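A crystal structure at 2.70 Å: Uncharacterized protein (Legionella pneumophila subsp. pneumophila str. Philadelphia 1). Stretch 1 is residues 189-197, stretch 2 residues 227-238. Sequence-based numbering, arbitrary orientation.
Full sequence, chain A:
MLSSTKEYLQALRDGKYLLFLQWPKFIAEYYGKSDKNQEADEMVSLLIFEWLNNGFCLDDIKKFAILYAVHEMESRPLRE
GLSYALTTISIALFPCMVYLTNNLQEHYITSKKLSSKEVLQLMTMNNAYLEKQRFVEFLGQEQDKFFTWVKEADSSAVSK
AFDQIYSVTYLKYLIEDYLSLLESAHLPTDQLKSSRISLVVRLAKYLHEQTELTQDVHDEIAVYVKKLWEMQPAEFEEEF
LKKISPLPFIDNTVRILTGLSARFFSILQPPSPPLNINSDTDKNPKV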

# COMPACT_ATOMS: atom_id res chain seq x y z
N THR A 189 30.21 -11.26 -10.94
CA THR A 189 31.48 -10.99 -10.24
C THR A 189 31.29 -10.96 -8.73
O THR A 189 32.21 -11.25 -7.95
CB THR A 189 32.07 -9.60 -10.65
OG1 THR A 189 32.33 -9.56 -12.05
CG2 THR A 189 33.37 -9.29 -9.89
N ASP A 190 30.08 -10.62 -8.31
CA ASP A 190 29.87 -10.23 -6.93
C ASP A 190 29.81 -11.50 -6.08
O ASP A 190 28.84 -12.25 -6.12
CB ASP A 190 28.55 -9.47 -6.86
CG ASP A 190 28.38 -8.69 -5.59
OD1 ASP A 190 28.44 -9.31 -4.51
OD2 ASP A 190 28.19 -7.45 -5.69
N GLN A 191 30.85 -11.69 -5.26
CA GLN A 191 30.95 -12.89 -4.44
C GLN A 191 30.37 -12.63 -3.07
O GLN A 191 30.19 -13.55 -2.26
CB GLN A 191 32.41 -13.32 -4.33
N LEU A 192 30.08 -11.37 -2.80
CA LEU A 192 29.54 -10.95 -1.53
C LEU A 192 28.00 -10.88 -1.51
O LEU A 192 27.38 -10.80 -0.44
CB LEU A 192 30.17 -9.61 -1.14
CG LEU A 192 31.68 -9.67 -0.90
CD1 LEU A 192 32.25 -8.31 -0.51
CD2 LEU A 192 32.03 -10.73 0.16
N LYS A 193 27.38 -10.95 -2.69
CA LYS A 193 25.93 -10.87 -2.83
C LYS A 193 25.21 -11.85 -1.90
O LYS A 193 24.18 -11.53 -1.29
CB LYS A 193 25.53 -11.13 -4.29
CG LYS A 193 24.02 -11.19 -4.50
CD LYS A 193 23.63 -11.63 -5.91
CE LYS A 193 22.14 -12.00 -5.91
NZ LYS A 193 21.62 -12.72 -7.11
N SER A 194 25.75 -13.04 -1.79
CA SER A 194 25.11 -14.05 -0.98
C SER A 194 25.19 -13.66 0.50
O SER A 194 24.23 -13.85 1.26
CB SER A 194 25.75 -15.41 -1.25
OG SER A 194 27.02 -15.27 -1.87
N SER A 195 26.32 -13.12 0.93
CA SER A 195 26.44 -12.77 2.33
C SER A 195 25.73 -11.45 2.64
O SER A 195 25.44 -11.13 3.80
CB SER A 195 27.92 -12.76 2.77
OG SER A 195 28.69 -11.93 1.92
N ARG A 196 25.45 -10.67 1.60
CA ARG A 196 24.71 -9.42 1.71
C ARG A 196 23.21 -9.67 1.77
O ARG A 196 22.47 -8.98 2.48
CB ARG A 196 25.06 -8.52 0.53
CG ARG A 196 25.21 -7.06 0.89
CD ARG A 196 26.02 -6.35 -0.14
NE ARG A 196 25.58 -6.70 -1.47
CZ ARG A 196 26.39 -6.74 -2.52
NH1 ARG A 196 25.93 -7.06 -3.72
NH2 ARG A 196 27.67 -6.46 -2.35
N ILE A 197 22.74 -10.66 1.02
CA ILE A 197 21.36 -11.09 1.14
C ILE A 197 21.09 -11.58 2.56
O ILE A 197 20.12 -11.15 3.20
CB ILE A 197 21.03 -12.22 0.16
CG1 ILE A 197 20.80 -11.66 -1.22
CG2 ILE A 197 19.76 -12.93 0.59
CD1 ILE A 197 20.57 -12.70 -2.20
N LYS A 227 27.49 -3.18 8.18
CA LYS A 227 28.01 -4.43 7.58
C LYS A 227 27.73 -4.53 6.08
O LYS A 227 28.61 -4.92 5.31
CB LYS A 227 27.48 -5.71 8.27
CG LYS A 227 27.79 -5.89 9.77
CD LYS A 227 27.11 -7.19 10.33
CE LYS A 227 27.06 -7.30 11.89
NZ LYS A 227 25.77 -7.97 12.34
N LEU A 228 26.51 -4.18 5.69
CA LEU A 228 26.16 -4.07 4.25
C LEU A 228 27.09 -3.14 3.44
O LEU A 228 27.52 -3.50 2.35
CB LEU A 228 24.69 -3.66 4.06
CG LEU A 228 23.69 -4.67 4.59
CD1 LEU A 228 22.43 -4.02 5.10
CD2 LEU A 228 23.37 -5.60 3.46
N TRP A 229 27.39 -1.96 3.95
CA TRP A 229 28.32 -1.08 3.26
C TRP A 229 29.67 -1.76 3.08
O TRP A 229 30.33 -1.66 2.03
CB TRP A 229 28.48 0.25 3.99
CG TRP A 229 27.46 1.28 3.56
CD1 TRP A 229 26.43 1.77 4.32
CD2 TRP A 229 27.34 1.90 2.28
NE1 TRP A 229 25.70 2.67 3.59
CE2 TRP A 229 26.23 2.77 2.33
CE3 TRP A 229 28.08 1.81 1.09
CZ2 TRP A 229 25.84 3.56 1.25
CZ3 TRP A 229 27.68 2.59 0.01
CH2 TRP A 229 26.57 3.45 0.09
N GLU A 230 30.08 -2.50 4.10
CA GLU A 230 31.38 -3.15 4.02
C GLU A 230 31.38 -4.36 3.09
O GLU A 230 32.43 -4.92 2.79
CB GLU A 230 31.92 -3.45 5.42
CG GLU A 230 31.91 -2.16 6.27
CD GLU A 230 32.78 -2.22 7.52
OE1 GLU A 230 32.35 -2.89 8.51
OE2 GLU A 230 33.86 -1.58 7.52
N MET A 231 30.20 -4.72 2.60
CA MET A 231 30.06 -5.85 1.69
C MET A 231 30.12 -5.41 0.23
O MET A 231 29.96 -6.23 -0.68
CB MET A 231 28.78 -6.63 1.98
CG MET A 231 28.84 -7.43 3.28
SD MET A 231 30.21 -8.62 3.29
CE MET A 231 31.40 -7.83 4.39
N GLN A 232 30.38 -4.13 0.01
CA GLN A 232 30.57 -3.57 -1.33
C GLN A 232 29.35 -3.75 -2.23
O GLN A 232 29.42 -4.46 -3.23
CB GLN A 232 31.79 -4.19 -2.01
CG GLN A 232 33.07 -4.14 -1.20
CD GLN A 232 34.30 -4.39 -2.06
OE1 GLN A 232 34.34 -5.35 -2.84
NE2 GLN A 232 35.30 -3.51 -1.94
N PRO A 233 28.25 -3.06 -1.90
CA PRO A 233 26.97 -3.17 -2.58
C PRO A 233 26.95 -2.56 -3.98
O PRO A 233 27.82 -1.76 -4.34
CB PRO A 233 26.03 -2.38 -1.67
CG PRO A 233 26.90 -1.38 -1.05
CD PRO A 233 28.17 -2.11 -0.77
N ALA A 234 25.93 -2.93 -4.76
CA ALA A 234 25.76 -2.41 -6.10
C ALA A 234 25.30 -0.97 -6.03
O ALA A 234 24.92 -0.48 -4.96
CB ALA A 234 24.73 -3.24 -6.84
N GLU A 235 25.25 -0.31 -7.18
CA GLU A 235 24.86 1.10 -7.20
C GLU A 235 23.45 1.28 -6.66
O GLU A 235 23.21 2.10 -5.77
CB GLU A 235 24.97 1.70 -8.61
CG GLU A 235 26.39 1.98 -9.08
CD GLU A 235 26.46 2.99 -10.24
OE1 GLU A 235 26.08 4.16 -10.02
OE2 GLU A 235 26.89 2.60 -11.36
N PHE A 236 22.53 0.47 -7.18
CA PHE A 236 21.14 0.52 -6.76
C PHE A 236 20.94 0.22 -5.27
O PHE A 236 20.09 0.84 -4.64
CB PHE A 236 20.27 -0.40 -7.62
CG PHE A 236 20.37 -1.85 -7.27
CD1 PHE A 236 21.32 -2.66 -7.85
CD2 PHE A 236 19.47 -2.42 -6.37
CE1 PHE A 236 21.41 -4.00 -7.54
CE2 PHE A 236 19.56 -3.76 -6.05
CZ PHE A 236 20.53 -4.55 -6.64
N GLU A 237 21.72 -0.71 -4.71
CA GLU A 237 21.58 -1.01 -3.29
C GLU A 237 21.77 0.26 -2.44
O GLU A 237 21.12 0.40 -1.41
CB GLU A 237 22.57 -2.10 -2.83
CG GLU A 237 22.41 -3.48 -3.47
CD GLU A 237 23.50 -4.48 -2.99
OE1 GLU A 237 23.41 -5.01 -1.86
OE2 GLU A 237 24.46 -4.73 -3.76
N GLU A 238 22.62 1.19 -2.90
CA GLU A 238 23.04 2.37 -2.11
C GLU A 238 21.89 3.27 -1.71
O GLU A 238 21.87 3.83 -0.60
CB GLU A 238 24.07 3.23 -2.87
CG GLU A 238 25.48 2.65 -3.05
CD GLU A 238 26.48 3.67 -3.62
OE1 GLU A 238 26.26 4.89 -3.48
OE2 GLU A 238 27.50 3.23 -4.21

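Arg196, buried and pointing toward stretch 2, organizes the contact. Its NH1 forms a salt bridge with Glu237 OE2 (2.8 Å) and, within its own stretch, a second with Asp190 OD2 (3.0 Å), so Arg196 NH1 is shared by two carboxylates. Its NH2 donates a hydrogen bond to Met231 O (2.8 Å), which lies at the guanidinium edge; Gln232 O is also 2.8 Å from Arg196 NH2. These carbonyls become available where the chain leaves a helix: a type I turn runs from Trp229 to Gln232, and Gln232 has positive phi. Both acids also accept hydrogen bonds from backbone nitrogens of their own stretch. Asp190 OD1 caps the helix of stretch 1, accepting weak hydrogen bonds from Leu192 N (3.1 Å) and Lys193 N (2.7 Å), while Glu237 OE2 accepts from Ala234 N (2.5 Å). Pro233 covers one guanidinium face, its CA 3.4 Å from Arg196 NH2. Outward from the charges, the aliphatic part of Arg196 packs on stretch 2, with CG 3.5 Å from Leu228 CD2 and CD 3.5 Å from Met231 CB. Leu192 extends the apolar contact, its CD2 4.2 Å from Met231 SD. Separately, Leu192 CD1 lies 3.1 Å from Met231 O, a close van der Waals contact with a polar atom. Leu192 CA and Met231 CA are 6.1 Å apart, as are Arg196 CA and Leu228 CA. Together the stretches bury 401 Å².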